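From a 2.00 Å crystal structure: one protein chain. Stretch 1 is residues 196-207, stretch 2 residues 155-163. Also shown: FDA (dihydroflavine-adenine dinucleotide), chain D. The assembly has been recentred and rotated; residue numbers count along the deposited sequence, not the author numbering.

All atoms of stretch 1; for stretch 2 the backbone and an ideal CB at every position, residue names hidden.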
# COMPACT_ATOMS: atom_id res chain seq x y z
N ASP B 196 -10.05 -42.96 6.43
CA ASP B 196 -10.21 -42.40 7.76
C ASP B 196 -10.26 -40.88 7.68
O ASP B 196 -9.42 -40.25 7.01
CB ASP B 196 -9.04 -42.84 8.64
CG ASP B 196 -9.16 -42.37 10.08
OD1 ASP B 196 -10.11 -42.69 10.78
OD2 ASP B 196 -8.27 -41.67 10.55
N VAL B 197 -11.27 -40.30 8.33
CA VAL B 197 -11.38 -38.85 8.49
C VAL B 197 -10.89 -38.59 9.90
O VAL B 197 -11.56 -38.89 10.90
CB VAL B 197 -12.80 -38.34 8.25
CG1 VAL B 197 -12.84 -36.83 8.38
CG2 VAL B 197 -13.24 -38.73 6.85
N SER B 198 -9.68 -38.06 9.96
CA SER B 198 -8.79 -38.39 11.07
C SER B 198 -8.89 -37.41 12.20
O SER B 198 -8.81 -37.84 13.37
CB SER B 198 -7.31 -38.55 10.61
OG SER B 198 -7.16 -39.44 9.50
N ARG B 199 -9.04 -36.12 11.90
CA ARG B 199 -9.29 -35.13 13.00
C ARG B 199 -9.69 -33.76 12.44
O ARG B 199 -9.36 -33.48 11.28
CB ARG B 199 -8.05 -34.96 13.88
CG ARG B 199 -6.93 -34.18 13.21
CD ARG B 199 -5.63 -34.33 13.96
NE ARG B 199 -4.51 -33.85 13.16
CZ ARG B 199 -3.98 -34.51 12.13
NH1 ARG B 199 -4.47 -35.69 11.75
NH2 ARG B 199 -2.96 -33.97 11.47
N ASP B 200 -10.44 -32.98 13.21
CA ASP B 200 -10.79 -31.58 12.87
C ASP B 200 -9.62 -30.67 13.21
O ASP B 200 -9.17 -30.68 14.33
CB ASP B 200 -11.98 -31.11 13.68
CG ASP B 200 -13.27 -31.81 13.28
OD1 ASP B 200 -13.22 -32.67 12.36
OD2 ASP B 200 -14.32 -31.49 13.88
N LEU B 201 -9.16 -29.89 12.25
CA LEU B 201 -7.97 -29.09 12.46
C LEU B 201 -8.36 -27.74 13.10
O LEU B 201 -9.22 -27.07 12.60
CB LEU B 201 -7.23 -28.94 11.14
CG LEU B 201 -6.87 -30.28 10.47
CD1 LEU B 201 -6.33 -30.07 9.07
CD2 LEU B 201 -5.87 -31.09 11.28
N PRO B 202 -7.73 -27.35 14.21
CA PRO B 202 -8.13 -26.08 14.80
C PRO B 202 -7.63 -24.86 14.02
O PRO B 202 -6.47 -24.81 13.57
CB PRO B 202 -7.56 -26.13 16.22
CG PRO B 202 -6.43 -27.08 16.12
CD PRO B 202 -6.85 -28.12 15.11
N LYS B 203 -8.54 -23.89 13.85
CA LYS B 203 -8.41 -22.82 12.85
C LYS B 203 -8.63 -21.43 13.47
O LYS B 203 -9.38 -21.29 14.42
CB LYS B 203 -9.51 -22.96 11.78
CG LYS B 203 -9.51 -24.19 10.97
CD LYS B 203 -10.57 -24.17 9.90
CE LYS B 203 -11.91 -24.71 10.42
NZ LYS B 203 -12.78 -24.94 9.24
N LEU B 204 -8.05 -20.41 12.84
CA LEU B 204 -8.23 -19.01 13.25
C LEU B 204 -9.67 -18.52 13.05
O LEU B 204 -10.20 -17.78 13.88
CB LEU B 204 -7.28 -18.13 12.43
CG LEU B 204 -7.46 -16.64 12.51
CD1 LEU B 204 -7.25 -16.13 13.92
CD2 LEU B 204 -6.48 -15.99 11.54
N GLY B 205 -10.26 -18.91 11.93
CA GLY B 205 -11.65 -18.56 11.56
C GLY B 205 -12.24 -19.71 10.76
O GLY B 205 -11.80 -20.86 10.89
N TYR B 206 -13.28 -19.42 9.97
CA TYR B 206 -13.95 -20.46 9.20
C TYR B 206 -14.49 -21.51 10.17
O TYR B 206 -14.43 -22.68 9.90
CB TYR B 206 -12.97 -21.12 8.21
CG TYR B 206 -13.56 -21.90 7.04
CD1 TYR B 206 -14.95 -22.08 6.88
CD2 TYR B 206 -12.74 -22.48 6.11
CE1 TYR B 206 -15.46 -22.83 5.82
CE2 TYR B 206 -13.23 -23.21 5.04
CZ TYR B 206 -14.58 -23.37 4.89
OH TYR B 206 -15.05 -24.09 3.80
N LYS B 207 -15.00 -21.06 11.31
CA LYS B 207 -15.41 -21.99 12.36
C LYS B 207 -16.79 -22.62 12.07
O LYS B 207 -17.49 -22.20 11.16
CB LYS B 207 -15.34 -21.28 13.72
CG LYS B 207 -13.87 -21.19 14.16
CD LYS B 207 -13.60 -20.41 15.43
CE LYS B 207 -13.88 -21.24 16.65
NZ LYS B 207 -14.01 -20.37 17.87
N UNK B 155 -4.41 -36.76 2.73
CA UNK B 155 -4.77 -35.39 2.35
C UNK B 155 -4.96 -34.60 3.64
O UNK B 155 -5.16 -35.18 4.70
CB UNK B 155 -6.03 -35.35 1.48
N UNK B 156 -4.89 -33.29 3.57
CA UNK B 156 -5.22 -32.50 4.73
C UNK B 156 -5.86 -31.18 4.35
O UNK B 156 -5.88 -30.80 3.16
CB UNK B 156 -3.97 -32.25 5.57
N UNK B 157 -6.40 -30.50 5.36
CA UNK B 157 -7.22 -29.30 5.20
C UNK B 157 -8.44 -29.54 4.34
O UNK B 157 -8.89 -28.63 3.64
CB UNK B 157 -6.39 -28.17 4.59
N UNK B 158 -9.03 -30.73 4.41
CA UNK B 158 -10.17 -31.00 3.55
C UNK B 158 -11.46 -30.56 4.23
O UNK B 158 -11.88 -31.13 5.23
CB UNK B 158 -10.23 -32.49 3.19
N UNK B 159 -12.06 -29.50 3.68
CA UNK B 159 -13.25 -28.92 4.27
C UNK B 159 -14.47 -29.83 4.10
O UNK B 159 -14.64 -30.50 3.08
CB UNK B 159 -13.52 -27.55 3.65
N UNK B 160 -15.32 -29.81 5.12
CA UNK B 160 -16.54 -30.60 5.14
C UNK B 160 -16.32 -32.10 4.93
O UNK B 160 -17.23 -32.81 4.50
CB UNK B 160 -17.49 -30.08 4.07
N UNK B 161 -15.12 -32.60 5.25
CA UNK B 161 -14.81 -34.01 5.03
C UNK B 161 -15.64 -35.00 5.82
O UNK B 161 -15.84 -36.13 5.37
CB UNK B 161 -13.33 -34.25 5.36
N UNK B 162 -16.10 -34.61 7.00
CA UNK B 162 -16.88 -35.50 7.87
C UNK B 162 -18.35 -35.56 7.40
O UNK B 162 -18.94 -36.62 7.29
CB UNK B 162 -16.80 -35.02 9.32
N UNK B 163 -18.90 -34.40 7.08
CA UNK B 163 -20.30 -34.29 6.67
C UNK B 163 -20.51 -34.70 5.20
O UNK B 163 -21.63 -34.96 4.80
CB UNK B 163 -20.79 -32.86 6.88
PA FDA D . 2.54 -24.21 0.35
O1A FDA D . 2.30 -24.72 -1.05
O2A FDA D . 3.39 -25.00 1.31
O5B FDA D . 3.12 -22.72 0.24
C5B FDA D . 3.65 -21.99 1.36
C4B FDA D . 4.03 -20.57 0.91
O4B FDA D . 4.91 -20.60 -0.23
C3B FDA D . 2.82 -19.78 0.45
O3B FDA D . 3.07 -18.38 0.66
C2B FDA D . 2.77 -20.12 -1.03
O2B FDA D . 2.07 -19.17 -1.83
C1B FDA D . 4.24 -20.07 -1.36
N9A FDA D . 4.60 -20.83 -2.59
C8A FDA D . 4.61 -22.18 -2.70
N7A FDA D . 5.02 -22.54 -3.93
C5A FDA D . 5.27 -21.39 -4.62
C6A FDA D . 5.73 -21.04 -5.95
N6A FDA D . 6.01 -22.01 -6.82
N1A FDA D . 5.87 -19.74 -6.30
C2A FDA D . 5.62 -18.77 -5.41
N3A FDA D . 5.19 -19.01 -4.16
C4A FDA D . 5.02 -20.27 -3.72
N1 FDA D . -7.60 -27.99 0.15
C2 FDA D . -8.37 -28.92 -0.40
O2 FDA D . -7.86 -29.72 -1.22
N3 FDA D . -9.68 -29.03 -0.11
C4 FDA D . -10.32 -28.24 0.75
O4 FDA D . -11.54 -28.41 1.01
C4X FDA D . -9.54 -27.16 1.39
N5 FDA D . -10.06 -26.32 2.30
C5X FDA D . -9.23 -25.66 3.15
C6 FDA D . -9.70 -25.12 4.35
C7 FDA D . -8.86 -24.40 5.21
C7M FDA D . -9.37 -23.86 6.52
C8 FDA D . -7.51 -24.20 4.85
C8M FDA D . -6.53 -23.44 5.70
C9 FDA D . -7.05 -24.74 3.66
C9A FDA D . -7.89 -25.48 2.81
N10 FDA D . -7.36 -26.05 1.63
C10 FDA D . -8.10 -27.10 1.05
C1' FDA D . -5.90 -26.15 1.54
C2' FDA D . -5.41 -24.97 0.73
O2' FDA D . -5.84 -25.06 -0.63
C3' FDA D . -3.89 -24.92 0.83
O3' FDA D . -3.55 -24.40 2.11
C4' FDA D . -3.25 -24.05 -0.23
O4' FDA D . -3.22 -24.85 -1.42
C5' FDA D . -1.80 -23.69 0.12
O5' FDA D . -1.11 -24.87 0.46
P FDA D . 0.07 -24.99 1.51
O1P FDA D . 0.57 -26.40 1.31
O2P FDA D . -0.42 -24.57 2.85
O3P FDA D . 1.11 -23.87 0.98

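Position 155 lies in extended backbone with nothing of stretch 1 within 5.5 Å of its ideal CB, so the choice is free; Lys155 is bonded elsewhere in the structure.

At 156 the CA-to-CB bond points toward stretch 1, and the ideal CB is 4.8 Å from Leu201 CD1. A small or beta-branched residue suits such extended backbone beside a leucine methyl. Thr156 is found, its OG1 3.4 Å from Leu201 CD1, a packing contact.

Position 157 has phi/psi of 59/34, a left-handed corner that glycine or asparagine would adopt most easily. Its CB points sideways, yet Leu201 CD1 lies 4.9 Å from the ideal CB and the flavin is nearby, so a broad apolar side chain could fill the space between. Trp157 pays the backbone cost and does so. Leu201 CD1 sits over one ring face, 4.0 Å from the centroid of the six-membered ring, in a CH-pi contact; FDA C8M covers the opposite face, and Lys203 CG meets the edge, 4.0 Å from Trp157 CZ3.

At 158 the CB turns away from stretch 1, which leaves the choice to other surroundings. Ile158 reaches the flavin, its CD1 3.4 Å from FDA O2.

The ideal CB of 159 points toward stretch 1 and stands 3.8 Å from Tyr206 OH. Little room remains, and a small residue fits: alanine by size, serine or threonine to use the polar groups. Ser159 OG accepts a hydrogen bond from FDA N5 at 2.9 Å, and its backbone N donates to FDA O4, also at 2.9 Å. Water 1 joins Ser159 OG (3.2 Å) to Tyr206 OH (2.7 Å).

Position 160, with phi/psi of 56/25 in a type II turn, favours glycine or asparagine; its CB points away. Asn160 meets the turn's demand.

At 161 the CB points toward stretch 1, its ideal position 4.0 Å from Val197 CG1. A small apolar residue is the natural reading, and Ala161 CB packs on Val197 CG1 at 4.0 Å.

The CB of 162 points sideways, 4.5 Å from Val197 CG1 and 5.3 Å from Asp200 OD1. That carboxylate invites lysine or arginine with a stem able to pass the valine. Arg162 NH2 forms a salt bridge with Asp200 OD1 at 2.7 Å, while Arg162 NE adds a weak hydrogen bond to Asp200 OD1 at 3.4 Å. Val197 CG1 lies over one guanidinium face.

At 163 the CB points away and many residues would serve; Arg163 is bonded elsewhere in the structure.

Stretch 2, residues 155-163: KTWISNARR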
# COMPACT_ATOMS: atom_id res chain seq x y z
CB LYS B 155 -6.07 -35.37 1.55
CG LYS B 155 -6.06 -36.12 0.22
CD LYS B 155 -5.04 -35.56 -0.77
CE LYS B 155 -5.23 -36.13 -2.16
NZ LYS B 155 -4.14 -35.68 -3.06
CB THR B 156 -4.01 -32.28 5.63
OG1 THR B 156 -4.45 -31.87 6.93
CG2 THR B 156 -3.05 -31.23 5.04
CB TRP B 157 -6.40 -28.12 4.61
CG TRP B 157 -5.42 -27.54 5.53
CD1 TRP B 157 -4.05 -27.46 5.35
CD2 TRP B 157 -5.68 -26.90 6.79
NE1 TRP B 157 -3.47 -26.84 6.42
CE2 TRP B 157 -4.45 -26.48 7.31
CE3 TRP B 157 -6.85 -26.66 7.52
CZ2 TRP B 157 -4.35 -25.85 8.56
CZ3 TRP B 157 -6.76 -26.02 8.75
CH2 TRP B 157 -5.52 -25.61 9.25
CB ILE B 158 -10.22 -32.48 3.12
CG1 ILE B 158 -8.89 -32.88 2.43
CG2 ILE B 158 -11.43 -32.73 2.20
CD1 ILE B 158 -8.40 -31.88 1.38
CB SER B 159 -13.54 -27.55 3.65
OG SER B 159 -12.47 -26.66 3.95
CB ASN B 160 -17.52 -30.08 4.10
CG ASN B 160 -17.69 -28.59 4.15
OD1 ASN B 160 -18.37 -28.05 5.01
ND2 ASN B 160 -17.14 -27.92 3.16
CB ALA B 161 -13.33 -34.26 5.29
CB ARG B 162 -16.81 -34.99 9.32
CG ARG B 162 -17.21 -36.00 10.39
CD ARG B 162 -16.92 -35.55 11.83
NE ARG B 162 -15.53 -35.10 12.06
CZ ARG B 162 -14.46 -35.90 12.17
NH1 ARG B 162 -14.56 -37.23 12.04
NH2 ARG B 162 -13.27 -35.38 12.39
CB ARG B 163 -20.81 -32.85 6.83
CG ARG B 163 -20.77 -32.19 8.23
CD ARG B 163 -21.01 -33.16 9.33
NE ARG B 163 -21.24 -32.65 10.69
CZ ARG B 163 -20.39 -32.04 11.53
NH1 ARG B 163 -19.16 -31.60 11.18
NH2 ARG B 163 -20.83 -31.81 12.77
O HOH W 1 -13.30 -24.54 1.77
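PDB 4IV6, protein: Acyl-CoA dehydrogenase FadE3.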